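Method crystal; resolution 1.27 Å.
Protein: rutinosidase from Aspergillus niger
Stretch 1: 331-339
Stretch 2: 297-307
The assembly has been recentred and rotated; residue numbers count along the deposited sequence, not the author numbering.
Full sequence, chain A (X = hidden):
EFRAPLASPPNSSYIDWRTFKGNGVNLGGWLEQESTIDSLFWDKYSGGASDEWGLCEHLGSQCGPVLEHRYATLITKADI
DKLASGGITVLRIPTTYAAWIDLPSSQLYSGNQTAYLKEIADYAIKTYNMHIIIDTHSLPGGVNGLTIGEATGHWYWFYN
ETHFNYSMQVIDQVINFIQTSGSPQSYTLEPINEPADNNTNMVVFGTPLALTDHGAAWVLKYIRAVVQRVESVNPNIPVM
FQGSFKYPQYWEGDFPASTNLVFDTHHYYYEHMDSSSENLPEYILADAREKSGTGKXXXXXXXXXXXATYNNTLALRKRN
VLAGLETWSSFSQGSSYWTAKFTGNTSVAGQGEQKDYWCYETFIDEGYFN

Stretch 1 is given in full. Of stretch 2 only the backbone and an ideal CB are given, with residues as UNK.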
# COMPACT_ATOMS: atom_id res chain seq x y z
N PHE A 331 12.62 -6.36 14.93
CA PHE A 331 13.03 -5.96 13.57
C PHE A 331 13.50 -4.50 13.53
O PHE A 331 13.99 -4.08 12.42
CB PHE A 331 11.91 -6.17 12.58
CG PHE A 331 11.56 -7.63 12.46
CD1 PHE A 331 12.46 -8.52 11.91
CD2 PHE A 331 10.33 -8.09 12.87
CE1 PHE A 331 12.15 -9.87 11.87
CE2 PHE A 331 10.03 -9.44 12.80
CZ PHE A 331 10.93 -10.30 12.27
N SER A 332 13.42 -3.78 14.62
CA SER A 332 13.90 -2.40 14.69
C SER A 332 14.35 -2.14 16.12
O SER A 332 14.54 -3.11 16.91
CB SER A 332 12.85 -1.46 14.13
OG SER A 332 11.52 -1.72 14.52
N GLN A 333 14.51 -0.89 16.55
CA GLN A 333 15.05 -0.61 17.88
C GLN A 333 13.99 -0.39 18.96
O GLN A 333 14.30 0.15 19.97
CB GLN A 333 16.00 0.60 17.83
CG GLN A 333 17.05 0.52 16.73
CD GLN A 333 17.88 -0.73 16.81
OE1 GLN A 333 18.44 -1.03 17.89
NE2 GLN A 333 17.99 -1.41 15.72
N GLY A 334 12.76 -0.69 18.67
CA GLY A 334 11.66 -0.45 19.60
C GLY A 334 10.64 0.48 19.00
O GLY A 334 10.60 0.67 17.78
N SER A 335 9.82 1.03 19.86
CA SER A 335 8.66 1.80 19.41
C SER A 335 8.20 2.74 20.52
O SER A 335 8.50 2.51 21.70
CB SER A 335 7.55 0.89 18.94
OG SER A 335 7.11 0.05 20.03
N SER A 336 7.38 3.69 20.12
CA SER A 336 6.68 4.55 21.09
C SER A 336 5.22 4.69 20.68
O SER A 336 4.89 5.12 19.58
CB SER A 336 7.32 5.94 21.33
OG SER A 336 7.67 6.61 20.16
N TYR A 337 4.32 4.29 21.58
CA TYR A 337 2.87 4.23 21.32
C TYR A 337 2.28 5.62 21.30
O TYR A 337 2.69 6.50 22.07
CB TYR A 337 2.21 3.40 22.43
CG TYR A 337 0.87 2.85 22.05
CD1 TYR A 337 0.77 1.66 21.39
CD2 TYR A 337 -0.30 3.54 22.32
CE1 TYR A 337 -0.45 1.14 21.03
CE2 TYR A 337 -1.55 3.06 21.90
CZ TYR A 337 -1.60 1.86 21.23
OH TYR A 337 -2.81 1.36 20.81
N TRP A 338 1.28 5.81 20.45
CA TRP A 338 0.46 7.04 20.44
C TRP A 338 -0.83 6.67 21.16
O TRP A 338 -1.64 5.99 20.53
CB TRP A 338 0.17 7.55 19.03
CG TRP A 338 -0.45 8.92 19.04
CD1 TRP A 338 -1.75 9.29 19.19
CD2 TRP A 338 0.32 10.15 19.02
NE1 TRP A 338 -1.85 10.66 19.20
CE2 TRP A 338 -0.60 11.20 19.11
CE3 TRP A 338 1.68 10.45 18.87
CZ2 TRP A 338 -0.22 12.55 19.06
CZ3 TRP A 338 2.05 11.78 18.85
CH2 TRP A 338 1.13 12.80 18.93
N THR A 339 -1.07 7.12 22.38
CA THR A 339 -0.32 8.10 23.18
C THR A 339 -0.52 7.80 24.65
O THR A 339 -1.36 6.91 25.03
CB THR A 339 -0.78 9.49 22.76
OG1 THR A 339 -0.02 10.49 23.46
CG2 THR A 339 -2.25 9.76 22.99
N UNK A 297 20.86 2.16 8.34
CA UNK A 297 20.59 2.93 9.56
C UNK A 297 19.57 2.22 10.46
O UNK A 297 18.71 1.47 9.99
CB UNK A 297 20.08 4.33 9.20
N UNK A 298 19.63 2.55 11.76
CA UNK A 298 18.65 2.00 12.70
C UNK A 298 17.30 2.68 12.47
O UNK A 298 17.21 3.82 11.96
CB UNK A 298 19.11 2.19 14.15
N UNK A 299 16.22 1.98 12.88
CA UNK A 299 14.83 2.42 12.76
C UNK A 299 14.18 2.34 14.14
O UNK A 299 14.38 1.38 14.86
CB UNK A 299 14.06 1.57 11.74
N UNK A 300 13.38 3.32 14.46
CA UNK A 300 12.52 3.33 15.66
C UNK A 300 11.08 3.62 15.20
O UNK A 300 10.88 4.52 14.41
CB UNK A 300 12.99 4.37 16.68
N UNK A 301 10.10 2.87 15.71
CA UNK A 301 8.70 3.04 15.29
C UNK A 301 8.13 4.09 16.22
O UNK A 301 7.56 3.78 17.30
CB UNK A 301 7.90 1.74 15.35
N UNK A 302 8.34 5.37 15.90
CA UNK A 302 8.00 6.44 16.84
C UNK A 302 6.53 6.70 17.05
O UNK A 302 6.22 7.46 18.01
CB UNK A 302 8.65 7.74 16.37
N UNK A 303 5.67 6.21 16.20
CA UNK A 303 4.22 6.29 16.42
C UNK A 303 3.61 5.01 15.86
O UNK A 303 3.93 4.59 14.74
CB UNK A 303 3.61 7.53 15.76
N UNK A 304 2.63 4.49 16.61
CA UNK A 304 1.75 3.39 16.19
C UNK A 304 0.62 3.29 17.19
O UNK A 304 0.68 3.84 18.30
CB UNK A 304 2.51 2.06 16.09
N UNK A 305 -0.45 2.59 16.79
CA UNK A 305 -1.58 2.30 17.66
C UNK A 305 -2.30 1.10 17.11
O UNK A 305 -2.15 0.78 15.96
CB UNK A 305 -2.52 3.50 17.78
N UNK A 306 -3.16 0.48 17.94
CA UNK A 306 -3.82 -0.82 17.59
C UNK A 306 -5.19 -0.66 16.96
O UNK A 306 -5.77 -1.72 16.61
CB UNK A 306 -3.97 -1.69 18.84
N UNK A 307 -5.77 0.52 16.80
CA UNK A 307 -7.09 0.61 16.15
C UNK A 307 -7.00 0.11 14.72
O UNK A 307 -6.13 0.56 13.92
CB UNK A 307 -7.62 2.05 16.17

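The two backbones run roughly parallel, 19° between their directions, and the evidence at each position is where the ideal CB lies. Position 297 has nothing of stretch 1 within 5.5 Å of its CB; the neighbour sets no limit, and the residue is Phe297. At 298 the phi of -73° is compatible with proline, and the CB lies 3.7 Å from Gln333 CG, favouring something compact and apolar. It is Pro298, which packs against that side chain.

At 299 the CB sits 4.0 Å from Ser332 CB and the extended angles (-126/140) suit a beta-branched residue, though others would fit. Val299 fills it; its O accepts from Gln333 N at 2.8 Å. At 300 the CB points sideways, 4.5 Å from Gly334 O, and the bare Gly334 leaves room for a long apolar or aromatic chain to come close. Phe300, chi1 t, takes it: one ring face covers Ser335 CA, and CE1 comes 3.5 Å from Gly334 C.

At 301 the CB is 3.7 Å from Ser335 CB, so a small or medium apolar chain suits. Val301 forms the single bridge with Ser335: its N donates to Gly334 O (3.1 Å) and its O accepts from Ser336 N (2.8 Å). At 302 the CB direction is away from stretch 1; angles of -71/-15 do not demand glycine. Gly302 is found, its O accepting from Ser336 OG at 2.7 Å.

At 303 the CB points away, yet lies 4.7 Å from Trp338 CE3, so a longer chain, polar or apolar, could flank that indole. Glu303 does, its CD 3.6 Å from Trp338 CE3, with both carboxylate oxygens hydrogen-bonded elsewhere in the structure.

At 304 the CB is sideways, with the Tyr337 ring nearby: a large flat or apolar chain would suit, and a long chain with a donor could point toward Ser335 OG. Trp304, chi1 p, offers its face to the Tyr337 edge, with the five-membered ring centroid 5.0 Å from the Tyr337 ring centroid and planes at 78°. NE1 donates to a water (2.9 Å to its O), which donates to Ser335 OG (2.8 Å from the water O).

At 305 the CB is already 3.7 Å from Tyr337 OH and 3.8 Å from Trp338 O, favouring a small residue: Ala305, whose CB packs against the Tyr337 ring, 3.9 Å from Tyr337 CZ. At 306, 3.8 Å from CB to Tyr337 OH admits several apolar chains; Ile306 puts CG1 3.3 Å from Tyr337 OH, to which its N donates at 3.0 Å. Position 307 is unconstrained here, and is Gln307.

Stretch 2 297-307: FPVFVGEWAIQ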
# COMPACT_ATOMS: atom_id res chain seq x y z
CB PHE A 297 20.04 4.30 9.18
CG PHE A 297 21.05 5.16 8.42
CD1 PHE A 297 22.08 5.75 9.11
CD2 PHE A 297 20.93 5.32 7.05
CE1 PHE A 297 23.04 6.47 8.43
CE2 PHE A 297 21.89 6.08 6.36
CZ PHE A 297 22.92 6.64 7.06
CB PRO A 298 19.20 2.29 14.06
CG PRO A 298 20.12 3.50 13.85
CD PRO A 298 20.64 3.32 12.45
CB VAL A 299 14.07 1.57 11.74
CG1 VAL A 299 12.56 1.85 11.70
CG2 VAL A 299 14.68 1.76 10.35
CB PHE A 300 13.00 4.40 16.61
CG PHE A 300 12.31 4.50 17.95
CD1 PHE A 300 12.54 3.52 18.91
CD2 PHE A 300 11.42 5.52 18.25
CE1 PHE A 300 11.91 3.58 20.16
CE2 PHE A 300 10.79 5.59 19.48
CZ PHE A 300 11.07 4.64 20.44
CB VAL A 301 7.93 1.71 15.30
CG1 VAL A 301 6.48 1.94 14.92
CG2 VAL A 301 8.59 0.75 14.34
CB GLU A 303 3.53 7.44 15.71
CG GLU A 303 3.93 8.81 16.19
CD GLU A 303 3.10 9.92 15.60
OE1 GLU A 303 1.96 9.67 15.06
OE2 GLU A 303 3.58 11.08 15.59
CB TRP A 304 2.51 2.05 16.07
CG TRP A 304 2.87 1.44 17.39
CD1 TRP A 304 3.74 1.87 18.33
CD2 TRP A 304 2.28 0.22 17.93
NE1 TRP A 304 3.79 0.98 19.39
CE2 TRP A 304 2.89 -0.02 19.18
CE3 TRP A 304 1.31 -0.67 17.44
CZ2 TRP A 304 2.58 -1.16 19.92
CZ3 TRP A 304 1.01 -1.80 18.18
CH2 TRP A 304 1.64 -1.99 19.40
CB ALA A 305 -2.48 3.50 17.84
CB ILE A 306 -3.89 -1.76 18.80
CG1 ILE A 306 -4.74 -1.20 19.91
CG2 ILE A 306 -2.52 -2.16 19.24
CD1 ILE A 306 -5.17 -2.30 20.92
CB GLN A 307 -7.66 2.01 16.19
CG GLN A 307 -9.06 2.05 15.55
CD GLN A 307 -9.66 3.43 15.42
OE1 GLN A 307 -9.30 4.37 16.16
NE2 GLN A 307 -10.60 3.57 14.50
O HOH W 1 5.38 1.35 21.77
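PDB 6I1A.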